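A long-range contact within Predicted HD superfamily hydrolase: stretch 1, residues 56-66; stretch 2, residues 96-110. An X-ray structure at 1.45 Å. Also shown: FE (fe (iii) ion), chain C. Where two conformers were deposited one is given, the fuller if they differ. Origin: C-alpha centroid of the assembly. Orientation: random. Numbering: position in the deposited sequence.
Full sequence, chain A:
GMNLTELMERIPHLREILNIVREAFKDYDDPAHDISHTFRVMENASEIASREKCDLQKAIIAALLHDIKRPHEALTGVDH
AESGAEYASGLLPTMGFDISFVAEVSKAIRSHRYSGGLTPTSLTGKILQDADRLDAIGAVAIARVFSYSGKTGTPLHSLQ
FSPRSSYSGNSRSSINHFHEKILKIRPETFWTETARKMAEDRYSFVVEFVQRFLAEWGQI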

# COMPACT_ATOMS: atom_id res chain seq x y z
N LEU A 56 17.71 -24.26 11.68
CA LEU A 56 16.38 -23.68 11.77
C LEU A 56 15.92 -23.45 13.21
O LEU A 56 15.27 -22.45 13.51
CB LEU A 56 15.37 -24.64 11.08
CG LEU A 56 13.93 -24.20 10.99
CD1 LEU A 56 13.83 -22.97 10.08
CD2 LEU A 56 13.03 -25.35 10.46
N GLN A 57 16.21 -24.42 14.10
CA GLN A 57 15.79 -24.33 15.48
C GLN A 57 16.36 -23.05 16.13
O GLN A 57 15.62 -22.32 16.78
CB GLN A 57 16.19 -25.58 16.28
CG GLN A 57 15.51 -26.86 15.75
CD GLN A 57 15.69 -28.06 16.65
OE1 GLN A 57 16.30 -27.97 17.72
NE2 GLN A 57 15.11 -29.19 16.25
N LYS A 58 17.66 -22.87 15.97
CA LYS A 58 18.31 -21.65 16.52
C LYS A 58 17.71 -20.36 15.92
O LYS A 58 17.40 -19.47 16.65
CB LYS A 58 19.83 -21.69 16.28
CG LYS A 58 20.62 -22.67 17.14
CD LYS A 58 22.12 -22.75 16.73
CE LYS A 58 22.89 -23.76 17.57
NZ LYS A 58 24.26 -23.98 17.06
N ALA A 59 17.52 -20.34 14.61
CA ALA A 59 17.01 -19.18 13.91
C ALA A 59 15.61 -18.79 14.33
O ALA A 59 15.33 -17.65 14.63
CB ALA A 59 17.12 -19.42 12.43
N ILE A 60 14.72 -19.79 14.40
CA ILE A 60 13.36 -19.56 14.81
C ILE A 60 13.22 -19.07 16.24
O ILE A 60 12.48 -18.12 16.50
CB ILE A 60 12.55 -20.88 14.68
CG1 ILE A 60 12.36 -21.21 13.21
CG2 ILE A 60 11.21 -20.82 15.39
CD1 ILE A 60 11.56 -20.14 12.40
N ILE A 61 13.91 -19.76 17.14
CA ILE A 61 13.87 -19.42 18.55
C ILE A 61 14.47 -18.03 18.78
O ILE A 61 13.88 -17.22 19.50
CB ILE A 61 14.45 -20.53 19.44
CG1 ILE A 61 13.49 -21.77 19.35
CG2 ILE A 61 14.60 -20.08 20.86
CD1 ILE A 61 14.02 -22.96 20.05
N ALA A 62 15.58 -17.76 18.10
CA ALA A 62 16.15 -16.44 18.27
C ALA A 62 15.19 -15.34 17.76
O ALA A 62 15.01 -14.31 18.38
CB ALA A 62 17.37 -16.41 17.51
N ALA A 63 14.56 -15.56 16.61
CA ALA A 63 13.57 -14.63 16.10
C ALA A 63 12.39 -14.43 17.04
O ALA A 63 11.94 -13.32 17.25
CB ALA A 63 13.06 -15.10 14.76
N LEU A 64 11.87 -15.54 17.58
CA LEU A 64 10.74 -15.42 18.52
C LEU A 64 11.08 -14.62 19.77
O LEU A 64 10.28 -13.85 20.28
CB LEU A 64 10.20 -16.80 18.89
CG LEU A 64 9.13 -17.35 17.98
CD1 LEU A 64 8.76 -18.70 18.54
CD2 LEU A 64 7.91 -16.36 18.01
N LEU A 65 12.30 -14.83 20.27
CA LEU A 65 12.72 -14.17 21.50
C LEU A 65 13.42 -12.82 21.34
O LEU A 65 13.55 -12.10 22.33
CB LEU A 65 13.65 -15.08 22.29
CG LEU A 65 12.97 -16.32 22.84
CD1 LEU A 65 14.02 -17.24 23.46
CD2 LEU A 65 11.88 -16.00 23.80
N HIS A 66 13.74 -12.44 20.12
CA HIS A 66 14.69 -11.31 19.98
C HIS A 66 14.18 -9.98 20.53
O HIS A 66 14.95 -9.23 21.06
CB HIS A 66 15.19 -11.15 18.55
CG HIS A 66 14.29 -10.37 17.66
ND1 HIS A 66 13.10 -10.85 17.19
CD2 HIS A 66 14.42 -9.13 17.13
CE1 HIS A 66 12.52 -9.93 16.43
NE2 HIS A 66 13.31 -8.86 16.38
N GLY A 96 15.49 -27.84 28.14
CA GLY A 96 16.40 -28.86 27.70
C GLY A 96 17.40 -28.50 26.61
O GLY A 96 18.11 -29.35 26.12
N PHE A 97 17.48 -27.22 26.21
CA PHE A 97 18.48 -26.87 25.19
C PHE A 97 19.88 -26.85 25.82
O PHE A 97 20.01 -26.40 26.97
CB PHE A 97 18.11 -25.49 24.59
CG PHE A 97 16.82 -25.54 23.76
CD1 PHE A 97 16.84 -26.06 22.47
CD2 PHE A 97 15.64 -25.08 24.27
CE1 PHE A 97 15.69 -26.11 21.71
CE2 PHE A 97 14.45 -25.12 23.51
CZ PHE A 97 14.51 -25.63 22.25
N ASP A 98 20.86 -27.29 25.06
CA ASP A 98 22.20 -27.44 25.58
C ASP A 98 22.97 -26.12 25.64
O ASP A 98 22.53 -25.12 25.07
CB ASP A 98 22.97 -28.59 24.92
CG ASP A 98 23.45 -28.31 23.51
OD1 ASP A 98 23.54 -27.15 23.03
OD2 ASP A 98 23.84 -29.32 22.87
N ILE A 99 24.09 -26.14 26.34
CA ILE A 99 24.87 -24.94 26.58
C ILE A 99 25.25 -24.19 25.31
O ILE A 99 25.11 -22.96 25.25
CB ILE A 99 26.15 -25.26 27.41
CG1 ILE A 99 25.78 -25.59 28.85
CG2 ILE A 99 27.11 -24.09 27.44
CD1 ILE A 99 26.94 -26.10 29.69
N SER A 100 25.74 -24.90 24.32
CA SER A 100 26.18 -24.25 23.10
C SER A 100 24.98 -23.68 22.35
O SER A 100 25.07 -22.58 21.83
CB SER A 100 27.05 -25.21 22.25
OG SER A 100 28.23 -25.60 23.01
N PHE A 101 23.84 -24.36 22.33
CA PHE A 101 22.67 -23.86 21.65
C PHE A 101 22.23 -22.56 22.29
O PHE A 101 21.95 -21.54 21.62
CB PHE A 101 21.52 -24.89 21.76
CG PHE A 101 20.27 -24.52 21.04
CD1 PHE A 101 19.38 -23.63 21.58
CD2 PHE A 101 19.95 -25.13 19.84
CE1 PHE A 101 18.19 -23.30 20.92
CE2 PHE A 101 18.79 -24.82 19.21
CZ PHE A 101 17.92 -23.92 19.72
N VAL A 102 22.05 -22.62 23.61
CA VAL A 102 21.61 -21.44 24.36
C VAL A 102 22.58 -20.25 24.19
O VAL A 102 22.14 -19.11 24.01
CB VAL A 102 21.40 -21.79 25.85
CG1 VAL A 102 21.06 -20.57 26.63
CG2 VAL A 102 20.34 -22.92 26.02
N ALA A 103 23.89 -20.50 24.23
CA ALA A 103 24.86 -19.40 24.08
C ALA A 103 24.72 -18.77 22.72
O ALA A 103 24.80 -17.56 22.58
CB ALA A 103 26.23 -19.91 24.32
N GLU A 104 24.52 -19.56 21.69
CA GLU A 104 24.44 -19.00 20.35
C GLU A 104 23.18 -18.15 20.19
O GLU A 104 23.19 -17.07 19.59
CB GLU A 104 24.51 -20.08 19.23
CG GLU A 104 24.37 -19.48 17.82
CD GLU A 104 24.86 -20.37 16.70
OE1 GLU A 104 25.60 -21.32 16.98
OE2 GLU A 104 24.54 -20.08 15.51
N VAL A 105 22.05 -18.69 20.62
CA VAL A 105 20.81 -17.94 20.55
C VAL A 105 20.90 -16.65 21.35
O VAL A 105 20.45 -15.57 20.87
CB VAL A 105 19.58 -18.78 21.01
CG1 VAL A 105 18.31 -17.93 21.13
CG2 VAL A 105 19.36 -19.92 20.05
N SER A 106 21.42 -16.75 22.57
CA SER A 106 21.53 -15.58 23.42
C SER A 106 22.44 -14.49 22.78
O SER A 106 22.04 -13.32 22.76
CB SER A 106 22.01 -15.97 24.82
OG SER A 106 21.07 -16.84 25.45
N LYS A 107 23.59 -14.88 22.21
CA LYS A 107 24.53 -13.95 21.60
C LYS A 107 23.84 -13.35 20.39
O LYS A 107 24.00 -12.14 20.09
CB LYS A 107 25.79 -14.70 21.16
CG LYS A 107 26.86 -13.76 20.58
CD LYS A 107 28.19 -14.54 20.21
N ALA A 108 23.07 -14.12 19.64
CA ALA A 108 22.39 -13.56 18.48
C ALA A 108 21.45 -12.46 18.88
O ALA A 108 21.35 -11.42 18.24
CB ALA A 108 21.63 -14.67 17.74
N ILE A 109 20.71 -12.65 19.95
CA ILE A 109 19.78 -11.64 20.40
C ILE A 109 20.54 -10.43 20.90
O ILE A 109 20.18 -9.28 20.66
CB ILE A 109 18.88 -12.21 21.52
CG1 ILE A 109 17.99 -13.34 20.93
CG2 ILE A 109 18.04 -11.09 22.22
CD1 ILE A 109 17.23 -14.15 22.00
N ARG A 110 21.61 -10.70 21.62
CA ARG A 110 22.41 -9.62 22.17
C ARG A 110 22.96 -8.70 21.11
O ARG A 110 23.11 -7.49 21.35
CB ARG A 110 23.55 -10.20 22.98
CG ARG A 110 24.37 -9.18 23.76
CD ARG A 110 25.46 -9.87 24.55
NE ARG A 110 24.89 -10.80 25.52
CZ ARG A 110 24.63 -10.53 26.80
NH1 ARG A 110 24.90 -9.32 27.33
NH2 ARG A 110 24.11 -11.50 27.57
FE FE C . 12.85 -6.75 15.82
O HOH W 1 14.67 -6.05 16.52

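Helices distant in sequence often pack through a graded interface, apolar along most of its length and polar where it meets solvent, and this hydrolase offers a compact example. The helix of residues 56-65 and that of 99-110 run in broadly the same direction, inclined at 45°, with their axes 9.3 Å apart at closest approach. The backbones come nearest at two pairs: CA of Ala62 lies 5.4 Å from CA of Val105, and one turn on, CA of His66 comes within 5.1 Å of CA of Ile109.

Apolar packing supplies most of the contact. Val105 CG1 rests 4.0 Å from Ala62 CB and 4.3 Å from Ile61 CG2. Farther along, Ile109 CD1 reaches Leu65 CB at 3.7 Å. At the other end, Ile61 CD1 serves two aromatic rings, touching Phe97 CZ at 3.5 Å and meeting the edge of the Phe101 ring, 4.0 Å from CZ of that residue.

Lys58 joins apolar and polar chemistry in one extended side chain. Its CG lies over a face of the Phe101 ring, 3.9 Å from the ring centroid, in a CH-pi contact that brings weakly polarised C-H groups against the pi cloud. The chain then continues, all trans beyond chi1, to place NZ 3.0 Å from Glu104 OE1, a salt bridge that is also a hydrogen bond and joins opposite charges on the two helices.

Hydrogen bonds within each stretch accompany these contacts. Asp98 caps the second helix, its OD1 accepting from Phe101 N at 2.9 Å, which satisfies an amide at the helix start. In the first stretch, His66 ND1 donates to Ala63 O at 2.7 Å, which helps orient the imidazole while its NE2 binds FE at 2.2 Å.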